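PDB 2Y0H: probable porin, which probably forms a channel in the outer membrane of Pseudomonas aeruginosa, as a porin of the OprD family, for the passage of small solutes. Local coordinates for residues L362-I367 with D378-I383; G210-L215 with S222-L227; Y101-L106 with S137-G142. All coordinates share one frame; numbering follows the deposited sequence.

Contact 1: L362-I367 with D378-I383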
loop_
_atom_site.group_PDB
_atom_site.type_symbol
_atom_site.label_atom_id
_atom_site.label_comp_id
_atom_site.label_asym_id
_atom_site.label_seq_id
_atom_site.Cartn_x
_atom_site.Cartn_y
_atom_site.Cartn_z
ATOM N N LEU A 362 -10.017 5.724 -15.642
ATOM C CA LEU A 362 -9.077 5.042 -16.526
ATOM C C LEU A 362 -7.669 5.349 -16.070
ATOM O O LEU A 362 -7.382 6.472 -15.649
ATOM C CB LEU A 362 -9.254 5.502 -17.988
ATOM C CG LEU A 362 -10.687 5.643 -18.525
ATOM C CD1 LEU A 362 -10.719 6.225 -19.946
ATOM C CD2 LEU A 362 -11.411 4.313 -18.456
ATOM N N LYS A 363 -6.784 4.363 -16.158
ATOM C CA LYS A 363 -5.370 4.606 -15.877
ATOM C C LYS A 363 -4.466 3.908 -16.883
ATOM O O LYS A 363 -4.538 2.695 -17.058
ATOM C CB LYS A 363 -4.997 4.180 -14.448
ATOM C CG LYS A 363 -3.565 4.576 -14.056
ATOM C CD LYS A 363 -3.130 3.982 -12.716
ATOM C CE LYS A 363 -3.722 4.717 -11.543
ATOM N NZ LYS A 363 -3.174 6.099 -11.430
ATOM N N TRP A 364 -3.624 4.684 -17.555
ATOM C CA TRP A 364 -2.558 4.114 -18.364
ATOM C C TRP A 364 -1.244 4.300 -17.625
ATOM O O TRP A 364 -0.905 5.420 -17.246
ATOM C CB TRP A 364 -2.472 4.780 -19.741
ATOM C CG TRP A 364 -1.210 4.405 -20.484
ATOM C CD1 TRP A 364 -0.905 3.183 -21.019
ATOM C CD2 TRP A 364 -0.077 5.255 -20.760
ATOM N NE1 TRP A 364 0.341 3.219 -21.609
ATOM C CE2 TRP A 364 0.869 4.477 -21.465
ATOM C CE3 TRP A 364 0.226 6.595 -20.480
ATOM C CZ2 TRP A 364 2.093 4.996 -21.900
ATOM C CZ3 TRP A 364 1.447 7.110 -20.907
ATOM C CH2 TRP A 364 2.364 6.310 -21.607
ATOM N N ARG A 365 -0.517 3.202 -17.421
ATOM C CA ARG A 365 0.759 3.229 -16.717
ATOM C C ARG A 365 1.863 2.690 -17.611
ATOM O O ARG A 365 1.750 1.583 -18.141
ATOM C CB ARG A 365 0.715 2.356 -15.460
ATOM C CG ARG A 365 -0.544 2.459 -14.617
ATOM C CD ARG A 365 -0.301 1.908 -13.208
ATOM N NE ARG A 365 0.661 2.722 -12.467
ATOM C CZ ARG A 365 1.072 2.465 -11.229
ATOM N NH1 ARG A 365 0.621 1.401 -10.579
ATOM N NH2 ARG A 365 1.944 3.271 -10.646
ATOM N N ASN A 366 2.935 3.463 -17.760
ATOM C CA ASN A 366 4.122 3.003 -18.463
ATOM C C ASN A 366 5.234 2.747 -17.463
ATOM O O ASN A 366 5.565 3.611 -16.641
ATOM C CB ASN A 366 4.565 4.015 -19.529
ATOM C CG ASN A 366 5.741 3.511 -20.373
ATOM O OD1 ASN A 366 6.045 2.316 -20.400
ATOM N ND2 ASN A 366 6.403 4.433 -21.072
ATOM N N ILE A 367 5.809 1.555 -17.529
ATOM C CA ILE A 367 6.852 1.165 -16.593
ATOM C C ILE A 367 8.155 0.820 -17.309
ATOM O O ILE A 367 8.194 -0.059 -18.162
ATOM C CB ILE A 367 6.403 -0.029 -15.745
ATOM C CG1 ILE A 367 5.151 0.337 -14.959
ATOM C CG2 ILE A 367 7.498 -0.462 -14.794
ATOM C CD1 ILE A 367 4.625 -0.776 -14.115
ATOM N N ASP A 378 10.038 -3.680 -19.443
ATOM C CA ASP A 378 9.174 -2.668 -20.012
ATOM C C ASP A 378 7.784 -3.223 -19.903
ATOM O O ASP A 378 7.566 -4.409 -20.126
ATOM C CB ASP A 378 9.512 -2.404 -21.469
ATOM C CG ASP A 378 10.861 -1.765 -21.635
ATOM O OD1 ASP A 378 10.950 -0.532 -21.512
ATOM O OD2 ASP A 378 11.835 -2.500 -21.869
ATOM N N GLU A 379 6.847 -2.364 -19.538
ATOM C CA GLU A 379 5.505 -2.810 -19.264
ATOM C C GLU A 379 4.529 -1.662 -19.420
ATOM O O GLU A 379 4.813 -0.515 -19.046
ATOM C CB GLU A 379 5.403 -3.408 -17.856
ATOM C CG GLU A 379 3.968 -3.645 -17.411
ATOM C CD GLU A 379 3.862 -4.510 -16.174
ATOM O OE1 GLU A 379 4.889 -5.078 -15.738
ATOM O OE2 GLU A 379 2.738 -4.624 -15.641
ATOM N N ASN A 380 3.382 -1.984 -19.998
ATOM C CA ASN A 380 2.281 -1.057 -20.045
ATOM C C ASN A 380 1.077 -1.704 -19.399
ATOM O O ASN A 380 0.827 -2.892 -19.584
ATOM C CB ASN A 380 2.004 -0.640 -21.486
ATOM C CG ASN A 380 3.130 0.203 -22.064
ATOM O OD1 ASN A 380 3.113 1.432 -21.972
ATOM N ND2 ASN A 380 4.133 -0.456 -22.629
ATOM N N ARG A 381 0.350 -0.935 -18.604
ATOM C CA ARG A 381 -0.878 -1.439 -18.022
ATOM C C ARG A 381 -1.996 -0.506 -18.398
ATOM O O ARG A 381 -1.781 0.692 -18.567
ATOM C CB ARG A 381 -0.789 -1.495 -16.502
ATOM C CG ARG A 381 0.403 -2.239 -15.968
ATOM C CD ARG A 381 0.348 -2.334 -14.450
ATOM N NE ARG A 381 1.540 -2.993 -13.950
ATOM C CZ ARG A 381 1.943 -2.957 -12.689
ATOM N NH1 ARG A 381 1.239 -2.287 -11.783
ATOM N NH2 ARG A 381 3.056 -3.590 -12.338
ATOM N N PHE A 382 -3.193 -1.056 -18.526
ATOM C CA PHE A 382 -4.374 -0.229 -18.643
ATOM C C PHE A 382 -5.414 -0.784 -17.696
ATOM O O PHE A 382 -5.768 -1.970 -17.758
ATOM C CB PHE A 382 -4.892 -0.174 -20.083
ATOM C CG PHE A 382 -6.002 0.810 -20.272
ATOM C CD1 PHE A 382 -5.731 2.167 -20.344
ATOM C CD2 PHE A 382 -7.320 0.386 -20.366
ATOM C CE1 PHE A 382 -6.754 3.082 -20.510
ATOM C CE2 PHE A 382 -8.347 1.295 -20.543
ATOM C CZ PHE A 382 -8.064 2.643 -20.609
ATOM N N ILE A 383 -5.869 0.073 -16.790
ATOM C CA ILE A 383 -6.764 -0.326 -15.722
ATOM C C ILE A 383 -8.011 0.532 -15.765
ATOM O O ILE A 383 -7.919 1.758 -15.869
ATOM C CB ILE A 383 -6.098 -0.153 -14.342
ATOM C CG1 ILE A 383 -4.808 -0.967 -14.258
ATOM C CG2 ILE A 383 -7.042 -0.539 -13.223
ATOM C CD1 ILE A 383 -3.561 -0.116 -14.339
HETATM O O HOH W 1 -1.135 -0.965 -11.081
#

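Contact 2: G210-L215 with S222-L227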
loop_
_atom_site.group_PDB
_atom_site.type_symbol
_atom_site.label_atom_id
_atom_site.label_comp_id
_atom_site.label_asym_id
_atom_site.label_seq_id
_atom_site.Cartn_x
_atom_site.Cartn_y
_atom_site.Cartn_z
ATOM N N GLY A 210 7.124 8.197 12.173
ATOM C CA GLY A 210 6.852 9.078 11.060
ATOM C C GLY A 210 6.580 10.495 11.519
ATOM O O GLY A 210 5.915 10.722 12.527
ATOM N N LEU A 211 7.091 11.453 10.766
ATOM C CA LEU A 211 6.906 12.855 11.084
ATOM C C LEU A 211 6.385 13.530 9.825
ATOM O O LEU A 211 7.089 13.601 8.813
ATOM C CB LEU A 211 8.242 13.452 11.506
ATOM C CG LEU A 211 8.262 14.456 12.652
ATOM C CD1 LEU A 211 9.694 14.679 13.115
ATOM C CD2 LEU A 211 7.637 15.764 12.210
ATOM N N LEU A 212 5.141 13.991 9.870
ATOM C CA LEU A 212 4.542 14.659 8.724
ATOM C C LEU A 212 4.382 16.169 8.952
ATOM O O LEU A 212 3.597 16.603 9.802
ATOM C CB LEU A 212 3.199 14.017 8.363
ATOM C CG LEU A 212 2.494 14.672 7.182
ATOM C CD1 LEU A 212 3.387 14.595 5.942
ATOM C CD2 LEU A 212 1.124 14.024 6.928
ATOM N N HIS A 213 5.131 16.960 8.187
ATOM C CA HIS A 213 5.047 18.419 8.288
ATOM C C HIS A 213 4.600 19.083 6.982
ATOM O O HIS A 213 5.200 18.873 5.922
ATOM C CB HIS A 213 6.372 19.025 8.754
ATOM C CG HIS A 213 6.303 20.505 8.969
ATOM N ND1 HIS A 213 6.882 21.413 8.109
ATOM C CD2 HIS A 213 5.692 21.233 9.934
ATOM C CE1 HIS A 213 6.642 22.639 8.543
ATOM N NE2 HIS A 213 5.917 22.557 9.644
ATOM N N THR A 214 3.534 19.874 7.068
ATOM C CA THR A 214 3.049 20.640 5.929
ATOM C C THR A 214 3.243 22.136 6.212
ATOM O O THR A 214 2.735 22.670 7.207
ATOM C CB THR A 214 1.571 20.327 5.601
ATOM O OG1 THR A 214 1.446 18.956 5.201
ATOM C CG2 THR A 214 1.079 21.198 4.461
ATOM N N LEU A 215 4.001 22.792 5.341
ATOM C CA LEU A 215 4.343 24.197 5.497
ATOM C C LEU A 215 3.672 24.989 4.377
ATOM O O LEU A 215 4.008 24.808 3.209
ATOM C CB LEU A 215 5.869 24.380 5.426
ATOM C CG LEU A 215 6.428 25.814 5.427
ATOM C CD1 LEU A 215 6.279 26.460 6.807
ATOM C CD2 LEU A 215 7.893 25.878 4.976
ATOM N N SER A 222 2.706 24.893 -1.078
ATOM C CA SER A 222 2.954 24.233 0.198
ATOM C C SER A 222 4.083 23.221 0.102
ATOM O O SER A 222 4.268 22.574 -0.924
ATOM C CB SER A 222 1.687 23.547 0.716
ATOM O OG SER A 222 1.312 22.472 -0.131
ATOM N N LEU A 223 4.842 23.093 1.177
ATOM C CA LEU A 223 5.900 22.106 1.223
ATOM C C LEU A 223 5.500 20.968 2.159
ATOM O O LEU A 223 5.348 21.153 3.365
ATOM C CB LEU A 223 7.217 22.736 1.667
ATOM C CG LEU A 223 8.433 21.825 1.500
ATOM C CD1 LEU A 223 8.682 21.479 0.023
ATOM C CD2 LEU A 223 9.652 22.477 2.112
ATOM N N ARG A 224 5.316 19.789 1.588
ATOM C CA ARG A 224 5.024 18.615 2.389
ATOM C C ARG A 224 6.316 17.836 2.645
ATOM O O ARG A 224 6.963 17.377 1.701
ATOM C CB ARG A 224 3.983 17.749 1.681
ATOM C CG ARG A 224 3.549 16.499 2.441
ATOM C CD ARG A 224 2.676 15.664 1.532
ATOM N NE ARG A 224 2.261 14.384 2.098
ATOM C CZ ARG A 224 1.214 14.232 2.905
ATOM N NH1 ARG A 224 0.495 15.290 3.268
ATOM N NH2 ARG A 224 0.901 13.029 3.361
ATOM N N SER A 225 6.689 17.725 3.920
ATOM C CA SER A 225 7.814 16.907 4.358
ATOM C C SER A 225 7.307 15.646 5.066
ATOM O O SER A 225 6.662 15.718 6.110
ATOM C CB SER A 225 8.747 17.699 5.284
ATOM O OG SER A 225 9.205 18.869 4.630
ATOM N N ASP A 226 7.609 14.497 4.473
ATOM C CA ASP A 226 7.106 13.194 4.918
ATOM C C ASP A 226 8.337 12.368 5.274
ATOM O O ASP A 226 9.007 11.840 4.384
ATOM C CB ASP A 226 6.315 12.544 3.775
ATOM C CG ASP A 226 5.614 11.240 4.169
ATOM O OD1 ASP A 226 5.900 10.636 5.219
ATOM O OD2 ASP A 226 4.774 10.795 3.376
ATOM N N LEU A 227 8.655 12.313 6.569
ATOM C CA LEU A 227 9.870 11.663 7.055
ATOM C C LEU A 227 9.489 10.344 7.724
ATOM O O LEU A 227 8.529 10.294 8.497
ATOM C CB LEU A 227 10.585 12.547 8.075
ATOM C CG LEU A 227 10.866 14.026 7.773
ATOM C CD1 LEU A 227 11.740 14.652 8.883
ATOM C CD2 LEU A 227 11.515 14.216 6.409
HETATM O O HOH W 2 7.364 20.795 5.256
HETATM O O HOH W 3 0.591 18.003 2.835
#

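Contact 3: Y101-L106 with S137-G142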
loop_
_atom_site.group_PDB
_atom_site.type_symbol
_atom_site.label_atom_id
_atom_site.label_comp_id
_atom_site.label_asym_id
_atom_site.label_seq_id
_atom_site.Cartn_x
_atom_site.Cartn_y
_atom_site.Cartn_z
ATOM N N TYR A 101 -18.517 2.225 20.063
ATOM C CA TYR A 101 -18.856 2.929 21.292
ATOM C C TYR A 101 -18.110 4.251 21.318
ATOM O O TYR A 101 -16.889 4.283 21.168
ATOM C CB TYR A 101 -18.494 2.083 22.517
ATOM C CG TYR A 101 -18.834 2.728 23.849
ATOM C CD1 TYR A 101 -20.153 2.825 24.286
ATOM C CD2 TYR A 101 -17.838 3.222 24.677
ATOM C CE1 TYR A 101 -20.465 3.406 25.505
ATOM C CE2 TYR A 101 -18.141 3.800 25.897
ATOM C CZ TYR A 101 -19.454 3.891 26.307
ATOM O OH TYR A 101 -19.752 4.467 27.523
ATOM N N SER A 102 -18.843 5.341 21.504
ATOM C CA SER A 102 -18.250 6.672 21.450
ATOM C C SER A 102 -17.412 6.826 20.188
ATOM O O SER A 102 -17.954 6.829 19.081
ATOM C CB SER A 102 -17.403 6.950 22.687
ATOM O OG SER A 102 -16.970 8.300 22.679
ATOM N N GLN A 103 -16.094 6.935 20.349
ATOM C CA GLN A 103 -15.191 7.119 19.207
ATOM C C GLN A 103 -14.280 5.908 18.996
ATOM O O GLN A 103 -13.208 6.019 18.403
ATOM C CB GLN A 103 -14.335 8.382 19.385
ATOM C CG GLN A 103 -15.135 9.662 19.578
ATOM C CD GLN A 103 -15.989 10.006 18.372
ATOM O OE1 GLN A 103 -15.598 9.768 17.225
ATOM N NE2 GLN A 103 -17.169 10.563 18.625
ATOM N N THR A 104 -14.703 4.757 19.491
ATOM C CA THR A 104 -13.884 3.558 19.421
ATOM C C THR A 104 -14.607 2.493 18.601
ATOM O O THR A 104 -15.824 2.325 18.712
ATOM C CB THR A 104 -13.539 3.039 20.834
ATOM O OG1 THR A 104 -12.841 4.064 21.555
ATOM C CG2 THR A 104 -12.671 1.781 20.774
ATOM N N GLN A 105 -13.861 1.791 17.757
ATOM C CA GLN A 105 -14.454 0.774 16.912
ATOM C C GLN A 105 -13.630 -0.500 16.935
ATOM O O GLN A 105 -12.408 -0.462 16.876
ATOM C CB GLN A 105 -14.587 1.286 15.480
ATOM C CG GLN A 105 -15.247 0.287 14.540
ATOM C CD GLN A 105 -15.887 0.952 13.331
ATOM O OE1 GLN A 105 -15.875 2.176 13.206
ATOM N NE2 GLN A 105 -16.457 0.146 12.442
ATOM N N LEU A 106 -14.303 -1.634 17.041
ATOM C CA LEU A 106 -13.628 -2.908 16.893
ATOM C C LEU A 106 -14.157 -3.609 15.647
ATOM O O LEU A 106 -15.370 -3.680 15.432
ATOM C CB LEU A 106 -13.832 -3.784 18.129
ATOM C CG LEU A 106 -13.330 -5.228 18.020
ATOM C CD1 LEU A 106 -11.810 -5.272 17.932
ATOM C CD2 LEU A 106 -13.843 -6.084 19.172
ATOM N N SER A 137 -9.334 3.884 18.108
ATOM C CA SER A 137 -9.997 4.726 19.080
ATOM C C SER A 137 -9.496 6.150 18.970
ATOM O O SER A 137 -8.291 6.392 18.955
ATOM C CB SER A 137 -9.789 4.169 20.487
ATOM O OG SER A 137 -10.501 4.926 21.440
ATOM N N SER A 138 -10.438 7.084 18.892
ATOM C CA SER A 138 -10.134 8.497 18.716
ATOM C C SER A 138 -10.901 9.313 19.739
ATOM O O SER A 138 -11.563 10.293 19.392
ATOM C CB SER A 138 -10.546 8.938 17.312
ATOM O OG SER A 138 -9.935 8.113 16.334
ATOM N N GLU A 139 -10.825 8.886 20.996
ATOM C CA GLU A 139 -11.564 9.516 22.088
ATOM C C GLU A 139 -11.025 10.901 22.416
ATOM O O GLU A 139 -11.781 11.787 22.801
ATOM C CB GLU A 139 -11.513 8.648 23.349
ATOM C CG GLU A 139 -12.117 7.260 23.200
ATOM C CD GLU A 139 -13.608 7.294 22.933
ATOM O OE1 GLU A 139 -14.258 8.295 23.304
ATOM O OE2 GLU A 139 -14.129 6.313 22.354
ATOM N N ILE A 140 -9.713 11.075 22.280
ATOM C CA ILE A 140 -9.052 12.332 22.633
ATOM C C ILE A 140 -8.717 13.144 21.383
ATOM O O ILE A 140 -8.184 12.600 20.418
ATOM C CB ILE A 140 -7.753 12.088 23.430
ATOM C CG1 ILE A 140 -8.066 11.648 24.853
ATOM C CG2 ILE A 140 -6.892 13.355 23.478
ATOM C CD1 ILE A 140 -8.497 10.215 24.973
ATOM N N GLU A 141 -9.022 14.440 21.410
ATOM C CA GLU A 141 -8.784 15.322 20.268
ATOM C C GLU A 141 -7.395 15.141 19.672
ATOM O O GLU A 141 -6.400 15.188 20.385
ATOM C CB GLU A 141 -8.975 16.788 20.673
ATOM C CG GLU A 141 -10.423 17.195 20.918
ATOM C CD GLU A 141 -10.562 18.654 21.335
ATOM O OE1 GLU A 141 -9.582 19.421 21.184
ATOM O OE2 GLU A 141 -11.651 19.033 21.819
ATOM N N GLY A 142 -7.341 14.932 18.361
ATOM C CA GLY A 142 -6.077 14.856 17.646
ATOM C C GLY A 142 -5.292 13.566 17.847
ATOM O O GLY A 142 -4.169 13.440 17.350
HETATM O O HOH W 4 -11.406 5.915 15.668
#

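Contact 1: L362-I367 with D378-I383
Lys363 to Ile367 pairs antiparallel with Glu379 to Ile383, the segment axes 4.8 Å apart at 172°, in a beta hairpin of the porin barrel. Six backbone hydrogen bonds join Lys363 to Ile383, Arg365 to Arg381 and Ile367 to Glu379, two for each pair. Trp364–Phe382 and Asn366–Asn380 are the non-hydrogen-bonded pairs between them.

The face with Arg365, Ile367, Glu379, Arg381 and Ile383 is rich in charge. It looks into the barrel, consistent with the arginine-rich pore linings of the OprD family. Arg365 and Arg381 run side by side, their guanidinium planes 89° apart. Arg365 NH1 and Arg381 NH1 are 3.9 Å apart. A water lies at the edge of both groups and accepts from Arg365 NH1 at 3.0 Å and Arg381 NH1 at 2.8 Å. The Arg381 chain is extended from CG to NE, and NE gives a salt bridge to Glu379 OE2 at 2.6 Å. The carboxylate oxygen lies in the guanidinium plane, whereas NE meets it from above the carboxylate plane. Ile367 CD1 sits over one face of the Arg381 guanidinium, offset toward its rim, 3.7 Å from CZ. Ile383 CD1 packs on CG and CD of Arg365. Asp347 on strand 339-351 takes a salt bridge from Arg365 NH2.

On the other face, which turns outward, the Trp364 indole lies alongside Asn380. The ring and amide planes are only 13° apart. Trp364 NE1 makes a weak hydrogen bond to Asn380 OD1 at 3.3 Å, at the ring edge. Phe382 CZ reaches Leu362 CB at 4.1 Å.

Each arginine thus has a carboxylate partner as well as the shared water. Arg323 adds a third positive group near Arg365, so Asp347 and Glu379 probably offset the charge only in part.

Contact 2: G210-L215 with S222-L227
Leu212 CD1 lies over the centre of one face of the Arg224 guanidinium, 3.7 Å above its plane. At the edge of that group, in its plane, is a water that accepts from Arg224 NH1 at 2.7 Å. The same water is hydrogen-bonded to Thr214 OG1. It therefore links the side chains of the Thr214–Arg224 pair across a beta hairpin of the antiparallel porin barrel.

The Arg224 chain leaves with CG anti to the backbone N (chi1 -178°) and stays extended from CG to NE. This carries its flat end along the sheet to Leu212, whose other methyl, CD2, is 3.7 Å from Arg224 NH2. Leu212 CD1 also touches the carbonyl of Ser225, at 3.5 Å from its O atom. Asp226, the direct partner of Leu212 on this face, sends its carboxylate to a salt bridge with Arg228. This face looks into the barrel.

The segment axes run antiparallel, at 171°. Two hydrogen bonds join each of Leu211–Leu227, His213–Ser225 and Leu215–Leu223. The shortest is Ser225 N to His213 O, 2.7 Å. The side chains of these pairs share the opposite face of the sheet, where leucines stand at both ends. Leu211 CB and Leu227 CB are 4.3 Å apart, as are Leu215 CB and Leu223 CB. This is the outer, probably membrane-facing side, consistent with a bound C8E detergent molecule about 4 Å from the side chain of Leu215. Leu223 and Ser225 touch Leu252 of the next strand, 244-256. Leu211 touches Leu191 on the other side of the hairpin.

His213 and Ser225 place polar groups between the leucine pairs. A second water bridges them, hydrogen-bonded to His213 ND1 and Ser225 OG, and it donates to the backbone O of Leu223 at 2.8 Å.

Contact 3: Y101-L106 with S137-G142
The Glu139 carboxylate reaches across to a type II' beta turn, Tyr101 to Thr104. The contact ties this turn, between porin barrel strands 87-101 and 104-108, to the loop between strands 129-137 and 143-154. These neighbouring connections lie on one rim of the barrel, probably the periplasmic one. The Glu139 side chain is bent at chi2 (-65°) and crosses that of Thr104 at about a right angle. This brings both carboxylate oxygens against the turn.

Ser102 OG donates to Glu139 OE1 at 2.8 Å, on the syn lone pair. Glu139 OE2 accepts twice. Thr104 OG1 comes to its anti lone pair at 2.7 Å, and Gln103 N approaches from above the carboxylate plane at 2.9 Å. Three donors share the carboxylate, which probably stabilises its negative charge. Glu139 also touches a crystal neighbour, so packing may influence this exposed side chain. Gln103 crosses Glu139 obliquely, its amide plane 60° from the carboxylate, and rests CB on Ser138 O at 3.4 Å.

Thr104 and Ser137 form a non-hydrogen-bonded antiparallel pair. Ser138 N donates to Gln103 O at 3.0 Å. A water also donates to Gln103 O and is hydrogen-bonded to Ser138 OG at 2.7 Å.

All three contacts belong to one closed antiparallel sheet of 18 strands, the barrel of this outer membrane porin. Along the chain they come in series: contact 3, then contact 2, then contact 1. Contacts 1 and 2 each lie within a hairpin of neighbouring strands. Contact 3 instead joins a turn to the loop after strand 129-137. The centres of contacts 2 and 3 are 25 Å apart, and those of contacts 1 and 2 are 29 Å apart. Contacts 1 and 3, at 40 Å, lie on opposite sides of the chain's centre. None touches another. Contacts 1 and 2 are parts of the barrel wall and contact 3 lies at its rim; the continuous sheet connects them.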